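Local coordinates for protein synaptotagmin-4 (Rattus norvegicus, PDB 1W15) that takes part in the mobility of neuronal dense core vesicles through its interaction with KIF1A and is represented here by its C2B domain, at residues 16-22 with 35-41; 50-55 with 71-77; 115-121 with 148-153. One frame throughout, in Å; residues are numbered along the deposited sequence.

Contact 1 (16-22 with 35-41); sequences RGELLVS and VVLKARH
Leu20 O accepts from two successive residues of the facing strand, a classic beta bulge. The bond from Leu37 N to Leu20 O is 2.9 Å, while that from Lys38 N is weak. The register of the antiparallel hairpin of strands 18-26 and 31-40 shifts here by one. Leu37, the extra residue, points toward 16-22. Its CB meets Leu20 CG at 3.9 Å, and its CD1 meets Ser22 CB at 3.7 Å. The methylenes of Lys38 run alongside Leu20. On the other face, Leu19 CD1 lies 3.9 Å from Ala39 CB, in the apolar side that Phe102 of the second sheet covers. Near Gly17 and His41, Glu18 and Arg40 form a salt bridge. Arg40 starts with CG between the backbone N and the carbonyl carbon (chi1 72°), then runs extended to NE. Arg40 NH2 meets Glu18 OE1 on its syn side at 2.9 Å. OE1 lies nearly in the guanidinium plane, but the bond rises 32° out of the carboxylate plane. Glu18 OE2 takes a weak bond from Arg40 NE and lies at the edge of the His41 ring. Arg40 also makes a cation-pi contact with Trp147. Glu18 would thus offset the charge against the indole.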
loop_
_atom_site.group_PDB
_atom_site.type_symbol
_atom_site.label_atom_id
_atom_site.label_comp_id
_atom_site.label_asym_id
_atom_site.label_seq_id
_atom_site.Cartn_x
_atom_site.Cartn_y
_atom_site.Cartn_z
ATOM N N ARG A 16 -1.532 22.413 13.316
ATOM C CA ARG A 16 -2.239 21.097 13.530
ATOM C C ARG A 16 -1.660 19.914 12.779
ATOM O O ARG A 16 -2.170 18.793 12.922
ATOM C CB ARG A 16 -3.751 21.199 13.251
ATOM C CG ARG A 16 -4.390 22.371 13.998
ATOM C CD ARG A 16 -5.886 22.252 14.189
ATOM N NE ARG A 16 -6.395 23.136 15.240
ATOM C CZ ARG A 16 -6.110 22.997 16.535
ATOM N NH1 ARG A 16 -5.295 22.018 16.940
ATOM N NH2 ARG A 16 -6.623 23.842 17.428
ATOM N N GLY A 17 -0.629 20.119 11.962
ATOM C CA GLY A 17 -0.054 18.988 11.282
ATOM C C GLY A 17 -0.731 18.633 9.965
ATOM O O GLY A 17 -1.598 19.347 9.463
ATOM N N GLU A 18 -0.281 17.531 9.394
ATOM C CA GLU A 18 -0.722 17.087 8.062
ATOM C C GLU A 18 -0.998 15.599 8.049
ATOM O O GLU A 18 -0.409 14.847 8.826
ATOM C CB GLU A 18 0.385 17.301 7.038
ATOM C CG GLU A 18 0.733 18.730 6.685
ATOM C CD GLU A 18 1.939 18.767 5.760
ATOM O OE1 GLU A 18 1.804 18.387 4.591
ATOM O OE2 GLU A 18 3.004 19.170 6.218
ATOM N N LEU A 19 -1.848 15.169 7.114
ATOM C CA LEU A 19 -2.296 13.787 7.040
ATOM C C LEU A 19 -2.270 13.358 5.585
ATOM O O LEU A 19 -2.732 14.099 4.696
ATOM C CB LEU A 19 -3.721 13.624 7.577
ATOM C CG LEU A 19 -4.241 12.171 7.638
ATOM C CD1 LEU A 19 -3.468 11.379 8.700
ATOM C CD2 LEU A 19 -5.779 12.092 7.925
ATOM N N LEU A 20 -1.619 12.227 5.339
ATOM C CA LEU A 20 -1.480 11.710 3.965
ATOM C C LEU A 20 -2.498 10.579 3.790
ATOM O O LEU A 20 -2.502 9.588 4.572
ATOM C CB LEU A 20 -0.047 11.179 3.774
ATOM C CG LEU A 20 0.246 10.495 2.445
ATOM C CD1 LEU A 20 0.131 11.480 1.261
ATOM C CD2 LEU A 20 1.698 9.871 2.519
ATOM N N VAL A 21 -3.372 10.712 2.782
ATOM C CA VAL A 21 -4.447 9.721 2.613
ATOM C C VAL A 21 -4.547 9.384 1.124
ATOM O O VAL A 21 -4.128 10.197 0.293
ATOM C CB VAL A 21 -5.830 10.172 3.154
ATOM C CG1 VAL A 21 -5.800 10.341 4.711
ATOM C CG2 VAL A 21 -6.359 11.444 2.422
ATOM N N SER A 22 -4.975 8.162 0.813
ATOM C CA SER A 22 -5.156 7.784 -0.599
ATOM C C SER A 22 -6.552 7.212 -0.733
ATOM O O SER A 22 -7.004 6.477 0.175
ATOM C CB SER A 22 -4.103 6.723 -1.009
ATOM O OG SER A 22 -4.224 6.390 -2.371
ATOM N N VAL A 35 -7.135 4.731 2.297
ATOM C CA VAL A 35 -5.922 4.333 3.003
ATOM C C VAL A 35 -5.484 5.517 3.853
ATOM O O VAL A 35 -5.214 6.618 3.361
ATOM C CB VAL A 35 -4.746 3.933 2.050
ATOM C CG1 VAL A 35 -3.548 3.348 2.870
ATOM C CG2 VAL A 35 -5.250 2.935 0.975
ATOM N N VAL A 36 -5.366 5.275 5.141
ATOM C CA VAL A 36 -4.749 6.286 6.023
ATOM C C VAL A 36 -3.252 5.919 6.075
ATOM O O VAL A 36 -2.871 4.826 6.590
ATOM C CB VAL A 36 -5.346 6.252 7.469
ATOM C CG1 VAL A 36 -4.649 7.315 8.334
ATOM C CG2 VAL A 36 -6.894 6.555 7.424
ATOM N N LEU A 37 -2.411 6.800 5.527
ATOM C CA LEU A 37 -1.030 6.430 5.294
ATOM C C LEU A 37 -0.178 6.904 6.477
ATOM O O LEU A 37 0.377 6.063 7.198
ATOM C CB LEU A 37 -0.527 6.992 3.963
ATOM C CG LEU A 37 -1.179 6.202 2.808
ATOM C CD1 LEU A 37 -1.362 7.003 1.506
ATOM C CD2 LEU A 37 -0.256 4.987 2.541
ATOM N N LYS A 38 -0.086 8.221 6.679
ATOM C CA LYS A 38 0.854 8.790 7.687
ATOM C C LYS A 38 0.346 10.141 8.131
ATOM O O LYS A 38 -0.385 10.803 7.414
ATOM C CB LYS A 38 2.244 9.104 7.087
ATOM C CG LYS A 38 2.783 8.234 6.077
ATOM C CD LYS A 38 4.200 8.716 5.660
ATOM C CE LYS A 38 4.797 7.684 4.688
ATOM N NZ LYS A 38 6.251 7.944 4.311
ATOM N N ALA A 39 0.735 10.561 9.320
ATOM C CA ALA A 39 0.558 11.961 9.721
ATOM C C ALA A 39 1.955 12.509 10.042
ATOM O O ALA A 39 2.863 11.748 10.417
ATOM C CB ALA A 39 -0.337 12.033 10.975
ATOM N N ARG A 40 2.125 13.826 9.959
ATOM C CA ARG A 40 3.368 14.458 10.359
ATOM C C ARG A 40 3.112 15.859 10.902
ATOM O O ARG A 40 2.033 16.452 10.660
ATOM C CB ARG A 40 4.358 14.521 9.179
ATOM C CG ARG A 40 3.979 15.524 8.110
ATOM C CD ARG A 40 4.821 15.451 6.829
ATOM N NE ARG A 40 4.269 16.271 5.740
ATOM C CZ ARG A 40 4.693 16.218 4.470
ATOM N NH1 ARG A 40 5.686 15.394 4.120
ATOM N NH2 ARG A 40 4.146 17.006 3.551
ATOM N N HIS A 41 4.116 16.372 11.629
ATOM C CA HIS A 41 4.102 17.688 12.259
ATOM C C HIS A 41 2.918 17.854 13.190
ATOM O O HIS A 41 2.351 18.934 13.267
ATOM C CB HIS A 41 4.093 18.822 11.214
ATOM C CG HIS A 41 5.166 18.712 10.172
ATOM N ND1 HIS A 41 6.504 18.562 10.484
ATOM C CD2 HIS A 41 5.103 18.788 8.822
ATOM C CE1 HIS A 41 7.210 18.495 9.369
ATOM N NE2 HIS A 41 6.382 18.621 8.346
#

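Contact 2 (50-55 with 71-77); sequences LSDPYV and THVKKCT. With CA (calcium ion), chain B.
The side chain of Leu50 overlaps Cys76, with CB 3.6 Å from Cys76 SG. The two segments belong to the calcium-site end of the C2 beta sandwich, and they run antiparallel from Thr71 and Val55 out to the metal. Backbone bonds join Thr77 N to Ser51 O and Lys74 N to Pro53 O. Asp52 divides its carboxylate between two partners. OD2 binds the calcium ion at 2.5 Å, and OD1 turns to Cys76 N across a distance so short that its exact length is doubtful. Asp106, Ser107, Glu108 and water 1 also bind this calcium. Pro53 has no N-H to offer Lys74 O, and its ring carbon CD lies 3.0 Å from that oxygen instead. Tyr54 places CB by Val73 CB, and its OH leads off to Asn113. At the other end, Thr71 carries OG1 between its backbone N and carbonyl carbon (chi1 72°). There Thr71 OG1 accepts from Val55 N at 2.9 Å and donates to His72 O. A valine in place of Thr71 would probably leave Val55 N without its acceptor and His72 O without its donor. The backbone adds a bond from Thr71 N to Val55 O. Beside it, Thr71 CG2 packs on Val55 CB at 3.9 Å.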
loop_
_atom_site.group_PDB
_atom_site.type_symbol
_atom_site.label_atom_id
_atom_site.label_comp_id
_atom_site.label_asym_id
_atom_site.label_seq_id
_atom_site.Cartn_x
_atom_site.Cartn_y
_atom_site.Cartn_z
ATOM N N LEU A 50 4.378 14.378 23.941
ATOM C CA LEU A 50 4.005 13.857 22.616
ATOM C C LEU A 50 2.692 13.061 22.631
ATOM O O LEU A 50 2.313 12.435 23.626
ATOM C CB LEU A 50 5.147 13.036 21.997
ATOM C CG LEU A 50 6.318 13.814 21.383
ATOM C CD1 LEU A 50 7.558 12.937 21.224
ATOM C CD2 LEU A 50 5.903 14.381 20.035
ATOM N N SER A 51 1.987 13.116 21.522
ATOM C CA SER A 51 0.688 12.500 21.458
ATOM C C SER A 51 0.860 11.031 21.060
ATOM O O SER A 51 1.956 10.612 20.646
ATOM C CB SER A 51 -0.214 13.287 20.509
ATOM O OG SER A 51 0.183 13.092 19.143
ATOM N N ASP A 52 -0.218 10.266 21.222
ATOM C CA ASP A 52 -0.299 8.853 20.828
ATOM C C ASP A 52 -1.390 8.771 19.789
ATOM O O ASP A 52 -2.521 8.424 20.147
ATOM C CB ASP A 52 -0.687 8.015 22.047
ATOM C CG ASP A 52 0.292 8.193 23.178
ATOM O OD1 ASP A 52 1.488 7.963 22.962
ATOM O OD2 ASP A 52 -0.032 8.587 24.306
ATOM N N PRO A 53 -1.092 9.160 18.534
ATOM C CA PRO A 53 -2.152 9.317 17.535
ATOM C C PRO A 53 -2.779 8.047 16.969
ATOM O O PRO A 53 -2.095 7.050 16.790
ATOM C CB PRO A 53 -1.482 10.119 16.405
ATOM C CG PRO A 53 0.029 9.809 16.565
ATOM C CD PRO A 53 0.233 9.568 18.020
ATOM N N TYR A 54 -4.074 8.117 16.707
ATOM C CA TYR A 54 -4.751 7.164 15.814
ATOM C C TYR A 54 -5.706 7.981 14.961
ATOM O O TYR A 54 -5.927 9.172 15.227
ATOM C CB TYR A 54 -5.509 6.083 16.584
ATOM C CG TYR A 54 -6.649 6.554 17.463
ATOM C CD1 TYR A 54 -6.406 7.158 18.709
ATOM C CD2 TYR A 54 -7.968 6.381 17.054
ATOM C CE1 TYR A 54 -7.464 7.572 19.528
ATOM C CE2 TYR A 54 -9.055 6.813 17.853
ATOM C CZ TYR A 54 -8.789 7.409 19.055
ATOM O OH TYR A 54 -9.847 7.808 19.811
ATOM N N VAL A 55 -6.282 7.360 13.942
ATOM C CA VAL A 55 -7.158 8.092 13.070
ATOM C C VAL A 55 -8.489 7.368 12.965
ATOM O O VAL A 55 -8.549 6.143 12.718
ATOM C CB VAL A 55 -6.531 8.216 11.640
ATOM C CG1 VAL A 55 -7.504 8.961 10.697
ATOM C CG2 VAL A 55 -5.184 8.921 11.756
ATOM N N THR A 71 -7.923 3.372 12.939
ATOM C CA THR A 71 -6.620 2.742 12.881
ATOM C C THR A 71 -6.180 2.352 14.249
ATOM O O THR A 71 -6.788 2.745 15.242
ATOM C CB THR A 71 -5.523 3.692 12.293
ATOM O OG1 THR A 71 -5.218 4.717 13.265
ATOM C CG2 THR A 71 -5.988 4.428 11.002
ATOM N N HIS A 72 -5.074 1.617 14.283
ATOM C CA HIS A 72 -4.329 1.346 15.516
ATOM C C HIS A 72 -3.666 2.614 15.968
ATOM O O HIS A 72 -3.552 3.595 15.208
ATOM C CB HIS A 72 -3.255 0.295 15.262
ATOM C CG HIS A 72 -3.817 -1.050 14.937
ATOM N ND1 HIS A 72 -4.038 -2.017 15.902
ATOM C CD2 HIS A 72 -4.272 -1.570 13.769
ATOM C CE1 HIS A 72 -4.552 -3.094 15.330
ATOM N NE2 HIS A 72 -4.706 -2.848 14.037
ATOM N N VAL A 73 -3.255 2.619 17.222
ATOM C CA VAL A 73 -2.603 3.840 17.681
ATOM C C VAL A 73 -1.079 3.700 17.642
ATOM O O VAL A 73 -0.516 2.668 17.973
ATOM C CB VAL A 73 -3.066 4.217 19.093
ATOM C CG1 VAL A 73 -3.951 3.124 19.675
ATOM C CG2 VAL A 73 -1.880 4.457 20.010
ATOM N N LYS A 74 -0.439 4.801 17.240
ATOM C CA LYS A 74 1.020 4.900 17.299
ATOM C C LYS A 74 1.404 5.677 18.571
ATOM O O LYS A 74 0.816 6.713 18.861
ATOM C CB LYS A 74 1.516 5.533 16.009
ATOM C CG LYS A 74 1.140 4.680 14.777
ATOM C CD LYS A 74 1.719 3.256 14.953
ATOM C CE LYS A 74 1.594 2.339 13.714
ATOM N NZ LYS A 74 0.301 1.589 13.687
ATOM N N LYS A 75 2.334 5.159 19.371
ATOM C CA LYS A 75 2.630 5.766 20.695
ATOM C C LYS A 75 3.670 6.914 20.674
ATOM O O LYS A 75 4.725 6.802 20.023
ATOM C CB LYS A 75 3.070 4.689 21.697
ATOM C CG LYS A 75 1.932 3.782 22.180
ATOM C CD LYS A 75 2.525 2.602 23.000
ATOM C CE LYS A 75 1.616 2.175 24.160
ATOM N NZ LYS A 75 2.276 1.121 24.999
ATOM N N CYS A 76 3.343 8.003 21.381
ATOM C CA CYS A 76 4.275 9.099 21.709
ATOM C C CYS A 76 5.146 9.613 20.535
ATOM O O CYS A 76 6.388 9.427 20.522
ATOM C CB CYS A 76 5.145 8.687 22.901
ATOM S SG CYS A 76 6.158 10.020 23.589
ATOM N N THR A 77 4.497 10.274 19.575
ATOM C CA THR A 77 5.161 10.712 18.342
ATOM C C THR A 77 4.372 11.797 17.525
ATOM O O THR A 77 3.145 11.678 17.338
ATOM C CB THR A 77 5.554 9.438 17.461
ATOM O OG1 THR A 77 6.120 9.841 16.200
ATOM C CG2 THR A 77 4.311 8.558 17.113
HETATM CA CA CA B . -1.667 10.370 24.902
HETATM O O HOH W 1 -0.300 11.046 27.189
#

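Contact 3 (115-121 with 148-153); sequences VIGRLVL and HMLCDG. With CA (calcium ion), chain D.
His148 packs against Leu119 and Leu121 with every atom of its side chain. CB touches Leu119 CD1 at 3.6 Å. CG comes next, beside Leu119 CD2 at 3.7 Å, placed there by a first torsion that sets it anti to the carbonyl carbon (chi1 -66°). Ring atom CD2 also meets Leu119 CD2, whereas ND1 hydrogen-bonds Ser128 OG. At the tip, CE1 faces Leu121 CD2, and NE2 hydrogen-bonds His132 ND1. Leu121 CD2 makes a CH-pi contact over one ring face, 4.1 Å from the His148 centroid. Both ring nitrogens of this buried group are therefore satisfied, which probably fixes its rotation. Further on, Arg118 and Cys151 form a single antiparallel bridge, with Arg118 N to Cys151 O at 2.7 Å and Cys151 N to Arg118 O at 2.8 Å. Gly117 lies close to Leu150, and a CB on it would clash with Leu150 CB. Water 3 links Arg118 NH1 to Asp152 O, while Arg118 NE forms a salt bridge with Glu101. The terminal carboxylate binds calcium through Gly153 OXT at 2.4 Å, joined by Asp152 OD1. The contact thus ties the edge strands 114-121 and 144-149 of the two C2 sheets, with helix 128-138 against His148 and Leu121.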
loop_
_atom_site.group_PDB
_atom_site.type_symbol
_atom_site.label_atom_id
_atom_site.label_comp_id
_atom_site.label_asym_id
_atom_site.label_seq_id
_atom_site.Cartn_x
_atom_site.Cartn_y
_atom_site.Cartn_z
ATOM N N VAL A 115 -9.291 15.526 19.969
ATOM C CA VAL A 115 -9.137 15.583 18.510
ATOM C C VAL A 115 -7.948 16.489 18.269
ATOM O O VAL A 115 -7.953 17.626 18.742
ATOM C CB VAL A 115 -10.399 16.156 17.817
ATOM C CG1 VAL A 115 -10.138 16.427 16.284
ATOM C CG2 VAL A 115 -11.604 15.244 18.022
ATOM N N ILE A 116 -6.919 15.972 17.602
ATOM C CA ILE A 116 -5.706 16.732 17.306
ATOM C C ILE A 116 -5.944 17.555 16.027
ATOM O O ILE A 116 -5.501 18.714 15.908
ATOM C CB ILE A 116 -4.534 15.752 17.040
ATOM C CG1 ILE A 116 -4.099 15.001 18.299
ATOM C CG2 ILE A 116 -3.326 16.471 16.401
ATOM C CD1 ILE A 116 -3.071 13.859 17.959
ATOM N N GLY A 117 -6.655 16.956 15.083
ATOM C CA GLY A 117 -6.979 17.659 13.840
ATOM C C GLY A 117 -8.021 16.936 13.054
ATOM O O GLY A 117 -8.289 15.750 13.288
ATOM N N ARG A 118 -8.602 17.643 12.099
ATOM C CA ARG A 118 -9.665 17.052 11.308
ATOM C C ARG A 118 -9.480 17.387 9.834
ATOM O O ARG A 118 -9.012 18.468 9.493
ATOM C CB ARG A 118 -10.992 17.669 11.804
ATOM C CG ARG A 118 -12.258 17.276 11.060
ATOM C CD ARG A 118 -13.544 17.699 11.934
ATOM N NE ARG A 118 -14.794 17.407 11.241
ATOM C CZ ARG A 118 -15.359 18.207 10.345
ATOM N NH1 ARG A 118 -14.805 19.387 10.015
ATOM N NH2 ARG A 118 -16.496 17.830 9.771
ATOM N N LEU A 119 -9.977 16.503 8.983
ATOM C CA LEU A 119 -9.907 16.674 7.531
ATOM C C LEU A 119 -11.194 16.136 6.935
ATOM O O LEU A 119 -11.615 15.008 7.271
ATOM C CB LEU A 119 -8.697 15.889 6.977
ATOM C CG LEU A 119 -8.684 15.744 5.434
ATOM C CD1 LEU A 119 -8.524 17.163 4.750
ATOM C CD2 LEU A 119 -7.682 14.710 4.970
ATOM N N VAL A 120 -11.833 16.926 6.082
ATOM C CA VAL A 120 -13.034 16.458 5.404
ATOM C C VAL A 120 -12.849 16.446 3.873
ATOM O O VAL A 120 -12.385 17.429 3.312
ATOM C CB VAL A 120 -14.267 17.297 5.778
ATOM C CG1 VAL A 120 -15.495 16.916 4.949
ATOM C CG2 VAL A 120 -14.579 17.130 7.270
ATOM N N LEU A 121 -13.262 15.357 3.215
ATOM C CA LEU A 121 -13.267 15.329 1.755
ATOM C C LEU A 121 -14.686 15.116 1.299
ATOM O O LEU A 121 -15.363 14.237 1.815
ATOM C CB LEU A 121 -12.414 14.194 1.213
ATOM C CG LEU A 121 -10.948 13.920 1.618
ATOM C CD1 LEU A 121 -10.290 12.957 0.625
ATOM C CD2 LEU A 121 -10.060 15.118 1.880
ATOM N N HIS A 148 -2.713 16.604 3.184
ATOM C CA HIS A 148 -3.651 17.662 3.508
ATOM C C HIS A 148 -3.272 18.268 4.838
ATOM O O HIS A 148 -2.910 17.522 5.738
ATOM C CB HIS A 148 -5.036 17.099 3.699
ATOM C CG HIS A 148 -5.608 16.527 2.451
ATOM N ND1 HIS A 148 -6.304 17.295 1.540
ATOM C CD2 HIS A 148 -5.584 15.268 1.955
ATOM C CE1 HIS A 148 -6.717 16.528 0.543
ATOM N NE2 HIS A 148 -6.294 15.290 0.765
ATOM N N MET A 149 -3.399 19.585 4.972
ATOM C CA MET A 149 -3.309 20.238 6.315
ATOM C C MET A 149 -4.539 19.855 7.134
ATOM O O MET A 149 -5.644 19.750 6.606
ATOM C CB MET A 149 -3.236 21.771 6.202
ATOM C CG MET A 149 -2.046 22.324 5.350
ATOM S SD MET A 149 -0.402 21.884 6.017
ATOM C CE MET A 149 -0.456 22.503 7.694
ATOM N N LEU A 150 -4.340 19.612 8.422
ATOM C CA LEU A 150 -5.421 19.316 9.330
ATOM C C LEU A 150 -6.014 20.626 9.878
ATOM O O LEU A 150 -5.298 21.607 10.037
ATOM C CB LEU A 150 -4.890 18.450 10.491
ATOM C CG LEU A 150 -4.486 17.036 10.017
ATOM C CD1 LEU A 150 -3.602 16.331 11.023
ATOM C CD2 LEU A 150 -5.719 16.175 9.761
ATOM N N CYS A 151 -7.315 20.626 10.126
ATOM C CA CYS A 151 -8.012 21.738 10.770
ATOM C C CYS A 151 -8.368 21.412 12.203
ATOM O O CYS A 151 -8.289 20.271 12.635
ATOM C CB CYS A 151 -9.320 21.994 10.067
ATOM S SG CYS A 151 -8.928 22.654 8.469
ATOM N N ASP A 152 -8.811 22.441 12.923
ATOM C CA ASP A 152 -9.377 22.264 14.253
ATOM C C ASP A 152 -10.609 21.344 14.179
ATOM O O ASP A 152 -11.437 21.466 13.267
ATOM C CB ASP A 152 -9.746 23.634 14.833
ATOM C CG ASP A 152 -10.319 23.532 16.247
ATOM O OD1 ASP A 152 -9.739 22.779 17.092
ATOM O OD2 ASP A 152 -11.363 24.150 16.594
ATOM N N GLY A 153 -10.716 20.408 15.126
ATOM C CA GLY A 153 -11.918 19.575 15.248
ATOM C C GLY A 153 -12.299 19.272 16.696
ATOM O O GLY A 153 -13.222 18.498 16.977
ATOM O OXT GLY A 153 -11.697 19.785 17.647
HETATM CA CA CA D . -11.146 21.783 18.883
HETATM O O HOH W 2 -9.765 19.419 19.859
HETATM O O HOH W 3 -12.683 21.014 10.703
#

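In the fold
Contact 1 is the buried one, within a single sheet. Contacts 2 and 3 are partly buried, and each reaches a calcium ion at its outer end. Strand 18-26 connects contacts 1 and 3, since it lies beside strand 144-149 and probably bonds it from Leu19 N to His148 O. Contact 1 meets contact 2 across the sandwich, where Val36 packs on Val55 and Thr71. Contacts 2 and 3 reach the same second sheet and touch through Ser51 and Ile116. The chemistry follows place. Strand pairing and apolar packing dominate contact 1, with a salt bridge at its more exposed end; loop backbone bonds and a metal carboxylate contact 2; a buried histidine and the chain terminus contact 3.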